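Local atomic coordinates of actibind (Aspergillus niger, PDB entry 3D3Z), a protein that cleaves RNA as a T2-family ribonuclease, probably without strict base specificity but with a preference for adenylic acid. Residues Q82-W95 and E134-K148. Numbering follows the deposited sequence. Where two conformers were deposited one is given.
Sequences QNRTELLSYMKEYW and EEVGDFFQQVVDLFK. With NAG (2-acetamido-2-deoxy-beta-D-glucopyranose), chain C; EDO (1,2-ethanediol), chain F.
Leu87 fits as a knob into the hole formed by Gly137, Phe140, Gln141 and Val144, its CD1 lying 3.6 Å from Val144 CG2. One turn on, Tyr90 slides past Val144, Tyr90 CE2 lying 3.5 Å from Val144 CG1, and brings its OH to the edge of the Phe147 ring. Met91 makes an oblique Met-aromatic contact with Phe140; chi3 of 48° bends its chain and carries CE to 3.5 Å from Phe140 CD1. The six-membered ring of Trp95 meets the same phenyl ring obliquely, planes at 47°, and also touches Val143. At the other end, Gly137 C lies over the centre of one face of the Arg84 guanidinium, 3.4 Å from Arg84 CZ. Arg84 NH1 and NH2 both grip Asp138 OD1, the NH2 bond being 2.9 Å in this salt bridge, while NE and NH2 share Gln82 OE1, fixing the group's rotation. Tyr127 OH hydrogen-bonds to Asp138 OD2, and a water links Arg84 NH1 to Gln141 OE1. The axes of helices 85-94 and 134-147 cross at 54° and approach to 10.6 Å. Helices 75-81 and 104-116 pack against both segments, and Ile50 of strand 49-56 receives Trp95, Val143 and Phe147, with Trp95 close to Glu111, a predicted active-site residue on helix 104-116.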
# COMPACT_ATOMS: atom_id res chain seq x y z
N GLN A 82 -8.42 -10.01 17.92
CA GLN A 82 -8.41 -11.04 16.90
C GLN A 82 -7.16 -11.88 16.96
O GLN A 82 -6.95 -12.71 16.08
CB GLN A 82 -8.61 -10.41 15.51
CG GLN A 82 -9.92 -9.70 15.39
CD GLN A 82 -10.12 -8.91 14.10
OE1 GLN A 82 -9.33 -9.00 13.17
NE2 GLN A 82 -11.17 -8.11 14.07
N ASN A 83 -6.37 -11.69 18.02
CA ASN A 83 -5.11 -12.38 18.24
C ASN A 83 -4.08 -12.19 17.13
O ASN A 83 -3.29 -13.09 16.84
CB ASN A 83 -5.38 -13.85 18.52
CG ASN A 83 -6.57 -14.02 19.47
OD1 ASN A 83 -6.58 -13.40 20.54
ND2 ASN A 83 -7.61 -14.75 19.01
N ARG A 84 -4.12 -11.03 16.47
CA ARG A 84 -3.18 -10.76 15.37
C ARG A 84 -1.96 -10.03 15.90
O ARG A 84 -1.60 -8.91 15.47
CB ARG A 84 -3.85 -9.97 14.26
CG ARG A 84 -5.15 -10.62 13.79
CD ARG A 84 -5.59 -9.99 12.53
NE ARG A 84 -6.98 -10.22 12.19
CZ ARG A 84 -7.42 -10.73 11.04
NH1 ARG A 84 -6.58 -11.13 10.12
NH2 ARG A 84 -8.73 -10.83 10.85
N THR A 85 -1.33 -10.71 16.86
CA THR A 85 -0.20 -10.17 17.64
C THR A 85 1.08 -10.03 16.79
O THR A 85 1.81 -9.03 16.95
CB THR A 85 0.03 -11.00 18.94
OG1 THR A 85 0.25 -12.38 18.60
CG2 THR A 85 -1.15 -10.87 19.90
N GLU A 86 1.37 -10.98 15.91
CA GLU A 86 2.54 -10.84 15.04
C GLU A 86 2.34 -9.74 14.01
O GLU A 86 3.29 -9.02 13.67
CB GLU A 86 2.91 -12.15 14.34
CG GLU A 86 3.40 -13.24 15.28
CD GLU A 86 4.87 -13.15 15.66
OE1 GLU A 86 5.44 -12.05 15.85
OE2 GLU A 86 5.44 -14.27 15.80
N LEU A 87 1.10 -9.61 13.52
CA LEU A 87 0.77 -8.54 12.61
C LEU A 87 0.92 -7.17 13.24
O LEU A 87 1.51 -6.28 12.62
CB LEU A 87 -0.68 -8.69 12.09
CG LEU A 87 -1.31 -7.58 11.24
CD1 LEU A 87 -0.56 -7.44 9.88
CD2 LEU A 87 -2.74 -7.91 11.00
N LEU A 88 0.39 -6.99 14.47
CA LEU A 88 0.53 -5.72 15.14
C LEU A 88 2.02 -5.36 15.39
O LEU A 88 2.40 -4.23 15.16
CB LEU A 88 -0.30 -5.69 16.43
CG LEU A 88 -0.39 -4.44 17.31
CD1 LEU A 88 -0.91 -3.17 16.61
CD2 LEU A 88 -1.32 -4.81 18.54
N SER A 89 2.83 -6.33 15.81
CA SER A 89 4.29 -6.16 16.01
C SER A 89 4.97 -5.73 14.70
O SER A 89 5.77 -4.76 14.66
CB SER A 89 4.91 -7.48 16.46
OG SER A 89 4.52 -7.83 17.77
N TYR A 90 4.63 -6.43 13.63
CA TYR A 90 5.10 -6.10 12.32
C TYR A 90 4.64 -4.66 11.89
O TYR A 90 5.43 -3.90 11.30
CB TYR A 90 4.68 -7.15 11.29
CG TYR A 90 5.23 -6.92 9.89
CD1 TYR A 90 6.33 -7.63 9.42
CD2 TYR A 90 4.59 -6.04 9.00
CE1 TYR A 90 6.83 -7.41 8.14
CE2 TYR A 90 5.10 -5.79 7.72
CZ TYR A 90 6.22 -6.49 7.31
OH TYR A 90 6.73 -6.31 6.06
N MET A 91 3.39 -4.29 12.14
CA MET A 91 2.96 -2.96 11.82
C MET A 91 3.69 -1.84 12.57
O MET A 91 3.95 -0.73 12.00
CB MET A 91 1.45 -2.82 12.01
CG MET A 91 0.64 -3.65 11.01
SD MET A 91 -1.10 -3.73 11.46
CE MET A 91 -1.52 -1.99 11.82
N LYS A 92 4.00 -2.08 13.84
CA LYS A 92 4.83 -1.16 14.58
C LYS A 92 6.20 -0.91 13.93
O LYS A 92 6.70 0.21 13.94
CB LYS A 92 5.02 -1.68 16.00
CG LYS A 92 3.77 -1.53 16.84
CD LYS A 92 3.97 -2.20 18.20
CE LYS A 92 2.72 -2.20 19.10
NZ LYS A 92 2.67 -3.29 20.15
N GLU A 93 6.77 -1.96 13.34
CA GLU A 93 8.08 -1.90 12.70
C GLU A 93 8.04 -1.31 11.26
O GLU A 93 8.81 -0.41 10.94
CB GLU A 93 8.71 -3.31 12.70
CG GLU A 93 9.99 -3.40 11.91
CD GLU A 93 11.12 -2.48 12.41
OE1 GLU A 93 11.02 -1.92 13.49
OE2 GLU A 93 12.06 -2.30 11.67
N TYR A 94 7.08 -1.79 10.47
CA TYR A 94 7.02 -1.55 9.03
C TYR A 94 5.88 -0.65 8.58
O TYR A 94 5.90 -0.24 7.45
CB TYR A 94 7.06 -2.87 8.23
CG TYR A 94 8.37 -3.64 8.28
CD1 TYR A 94 9.43 -3.32 7.46
CD2 TYR A 94 8.51 -4.77 9.09
CE1 TYR A 94 10.61 -4.05 7.50
CE2 TYR A 94 9.69 -5.46 9.16
CZ TYR A 94 10.74 -5.11 8.36
OH TYR A 94 11.93 -5.79 8.41
N TRP A 95 4.94 -0.33 9.47
CA TRP A 95 3.88 0.63 9.19
C TRP A 95 3.88 1.75 10.27
O TRP A 95 2.84 2.23 10.74
CB TRP A 95 2.57 -0.10 9.12
CG TRP A 95 1.51 0.61 8.40
CD1 TRP A 95 1.39 1.95 8.17
CD2 TRP A 95 0.35 0.00 7.82
NE1 TRP A 95 0.25 2.22 7.47
CE2 TRP A 95 -0.42 1.05 7.25
CE3 TRP A 95 -0.13 -1.34 7.74
CZ2 TRP A 95 -1.62 0.81 6.56
CZ3 TRP A 95 -1.33 -1.58 7.03
CH2 TRP A 95 -2.08 -0.51 6.51
N GLU A 134 -14.02 -8.33 11.44
CA GLU A 134 -13.12 -9.32 10.86
C GLU A 134 -12.39 -8.70 9.67
O GLU A 134 -11.19 -8.93 9.49
CB GLU A 134 -13.82 -10.60 10.37
CG GLU A 134 -12.88 -11.61 9.80
CD GLU A 134 -13.57 -12.94 9.48
OE1 GLU A 134 -14.83 -13.03 9.64
OE2 GLU A 134 -12.82 -13.84 9.04
N GLU A 135 -13.14 -7.94 8.86
CA GLU A 135 -12.56 -7.34 7.64
C GLU A 135 -11.49 -6.25 7.87
O GLU A 135 -10.65 -6.00 6.99
CB GLU A 135 -13.65 -6.84 6.69
CG GLU A 135 -14.26 -5.41 6.89
CD GLU A 135 -15.11 -5.24 8.12
OE1 GLU A 135 -15.14 -6.19 8.97
OE2 GLU A 135 -15.79 -4.18 8.24
N VAL A 136 -11.53 -5.63 9.05
CA VAL A 136 -10.52 -4.65 9.48
C VAL A 136 -9.19 -5.37 9.65
O VAL A 136 -8.22 -4.97 9.07
CB VAL A 136 -10.97 -3.89 10.74
CG1 VAL A 136 -9.89 -2.87 11.22
CG2 VAL A 136 -12.23 -3.18 10.44
N GLY A 137 -9.15 -6.45 10.42
CA GLY A 137 -7.91 -7.19 10.58
C GLY A 137 -7.39 -7.81 9.30
O GLY A 137 -6.16 -7.82 9.06
N ASP A 138 -8.31 -8.35 8.49
CA ASP A 138 -7.92 -8.96 7.23
C ASP A 138 -7.26 -7.92 6.28
O ASP A 138 -6.33 -8.26 5.51
CB ASP A 138 -9.10 -9.58 6.50
CG ASP A 138 -9.55 -10.94 7.10
OD1 ASP A 138 -8.87 -11.52 7.99
OD2 ASP A 138 -10.59 -11.38 6.60
N PHE A 139 -7.79 -6.70 6.29
CA PHE A 139 -7.28 -5.57 5.50
C PHE A 139 -5.81 -5.29 5.89
O PHE A 139 -4.91 -5.38 5.04
CB PHE A 139 -8.18 -4.35 5.64
CG PHE A 139 -7.48 -3.03 5.21
CD1 PHE A 139 -7.51 -2.62 3.88
CD2 PHE A 139 -6.79 -2.28 6.11
CE1 PHE A 139 -6.88 -1.45 3.50
CE2 PHE A 139 -6.18 -1.08 5.74
CZ PHE A 139 -6.23 -0.68 4.42
N PHE A 140 -5.54 -5.12 7.17
CA PHE A 140 -4.18 -4.87 7.65
C PHE A 140 -3.25 -5.98 7.29
O PHE A 140 -2.21 -5.73 6.69
CB PHE A 140 -4.19 -4.56 9.13
CG PHE A 140 -4.68 -3.18 9.40
CD1 PHE A 140 -3.83 -2.09 9.19
CD2 PHE A 140 -5.98 -2.92 9.77
CE1 PHE A 140 -4.25 -0.81 9.33
CE2 PHE A 140 -6.41 -1.62 9.93
CZ PHE A 140 -5.52 -0.55 9.72
N GLN A 141 -3.70 -7.22 7.49
CA GLN A 141 -2.96 -8.40 6.98
C GLN A 141 -2.68 -8.37 5.46
O GLN A 141 -1.56 -8.62 5.06
CB GLN A 141 -3.64 -9.74 7.38
CG GLN A 141 -2.71 -10.95 7.12
CD GLN A 141 -1.43 -10.94 7.93
OE1 GLN A 141 -1.47 -11.04 9.15
NE2 GLN A 141 -0.29 -10.96 7.24
N GLN A 142 -3.67 -8.04 4.66
CA GLN A 142 -3.55 -8.00 3.18
C GLN A 142 -2.51 -6.94 2.75
O GLN A 142 -1.66 -7.19 1.93
CB GLN A 142 -4.92 -7.68 2.58
CG GLN A 142 -4.99 -7.70 1.06
CD GLN A 142 -4.59 -9.00 0.44
OE1 GLN A 142 -5.01 -10.06 0.89
NE2 GLN A 142 -3.79 -8.94 -0.60
N VAL A 143 -2.60 -5.74 3.33
CA VAL A 143 -1.62 -4.64 3.02
C VAL A 143 -0.20 -5.15 3.26
O VAL A 143 0.72 -5.07 2.40
CB VAL A 143 -1.90 -3.36 3.85
CG1 VAL A 143 -0.84 -2.27 3.48
CG2 VAL A 143 -3.30 -2.89 3.59
N VAL A 144 -0.02 -5.76 4.42
CA VAL A 144 1.27 -6.33 4.82
C VAL A 144 1.72 -7.41 3.85
O VAL A 144 2.89 -7.42 3.40
CB VAL A 144 1.25 -6.87 6.30
CG1 VAL A 144 2.46 -7.84 6.57
CG2 VAL A 144 1.29 -5.68 7.32
N ASP A 145 0.79 -8.30 3.50
CA ASP A 145 1.13 -9.39 2.58
C ASP A 145 1.64 -8.85 1.22
O ASP A 145 2.63 -9.34 0.69
CB ASP A 145 -0.07 -10.32 2.33
CG ASP A 145 -0.43 -11.18 3.54
OD1 ASP A 145 0.39 -11.31 4.46
OD2 ASP A 145 -1.51 -11.75 3.50
N LEU A 146 0.97 -7.84 0.70
CA LEU A 146 1.34 -7.23 -0.60
C LEU A 146 2.65 -6.44 -0.48
O LEU A 146 3.57 -6.59 -1.29
CB LEU A 146 0.22 -6.36 -1.07
CG LEU A 146 0.28 -5.92 -2.52
CD1 LEU A 146 0.25 -7.12 -3.49
CD2 LEU A 146 -0.90 -4.99 -2.74
N PHE A 147 2.74 -5.63 0.57
CA PHE A 147 4.00 -4.91 0.85
C PHE A 147 5.21 -5.82 0.86
O PHE A 147 6.28 -5.48 0.30
CB PHE A 147 3.87 -4.20 2.18
CG PHE A 147 5.14 -3.54 2.66
CD1 PHE A 147 5.57 -2.36 2.11
CD2 PHE A 147 5.82 -4.05 3.71
CE1 PHE A 147 6.70 -1.73 2.58
CE2 PHE A 147 6.97 -3.45 4.21
CZ PHE A 147 7.43 -2.24 3.62
N LYS A 148 5.08 -6.99 1.50
CA LYS A 148 6.20 -7.95 1.55
C LYS A 148 6.71 -8.33 0.15
O LYS A 148 7.86 -8.71 -0.01
CB LYS A 148 5.85 -9.21 2.33
CG LYS A 148 5.78 -8.98 3.82
CD LYS A 148 5.13 -10.13 4.48
CE LYS A 148 5.37 -10.08 5.92
NZ LYS A 148 4.95 -11.35 6.57
C1 NAG C . -8.76 -14.86 19.89
C2 NAG C . -10.00 -15.35 19.12
C3 NAG C . -11.21 -15.49 20.04
C4 NAG C . -10.86 -16.17 21.38
C5 NAG C . -9.54 -15.65 21.95
C6 NAG C . -9.09 -16.46 23.16
C7 NAG C . -9.87 -14.85 16.74
C8 NAG C . -10.46 -14.12 15.57
N2 NAG C . -10.26 -14.51 17.96
O3 NAG C . -12.20 -16.23 19.34
O4 NAG C . -11.88 -15.96 22.35
O5 NAG C . -8.55 -15.76 20.96
O6 NAG C . -8.68 -17.74 22.72
O7 NAG C . -9.02 -15.70 16.53
C1 EDO F . 10.71 2.63 14.78
O1 EDO F . 10.94 3.76 13.90
C2 EDO F . 9.63 1.75 14.16
O2 EDO F . 9.88 1.48 12.77
O HOH W 1 -3.90 -11.88 10.44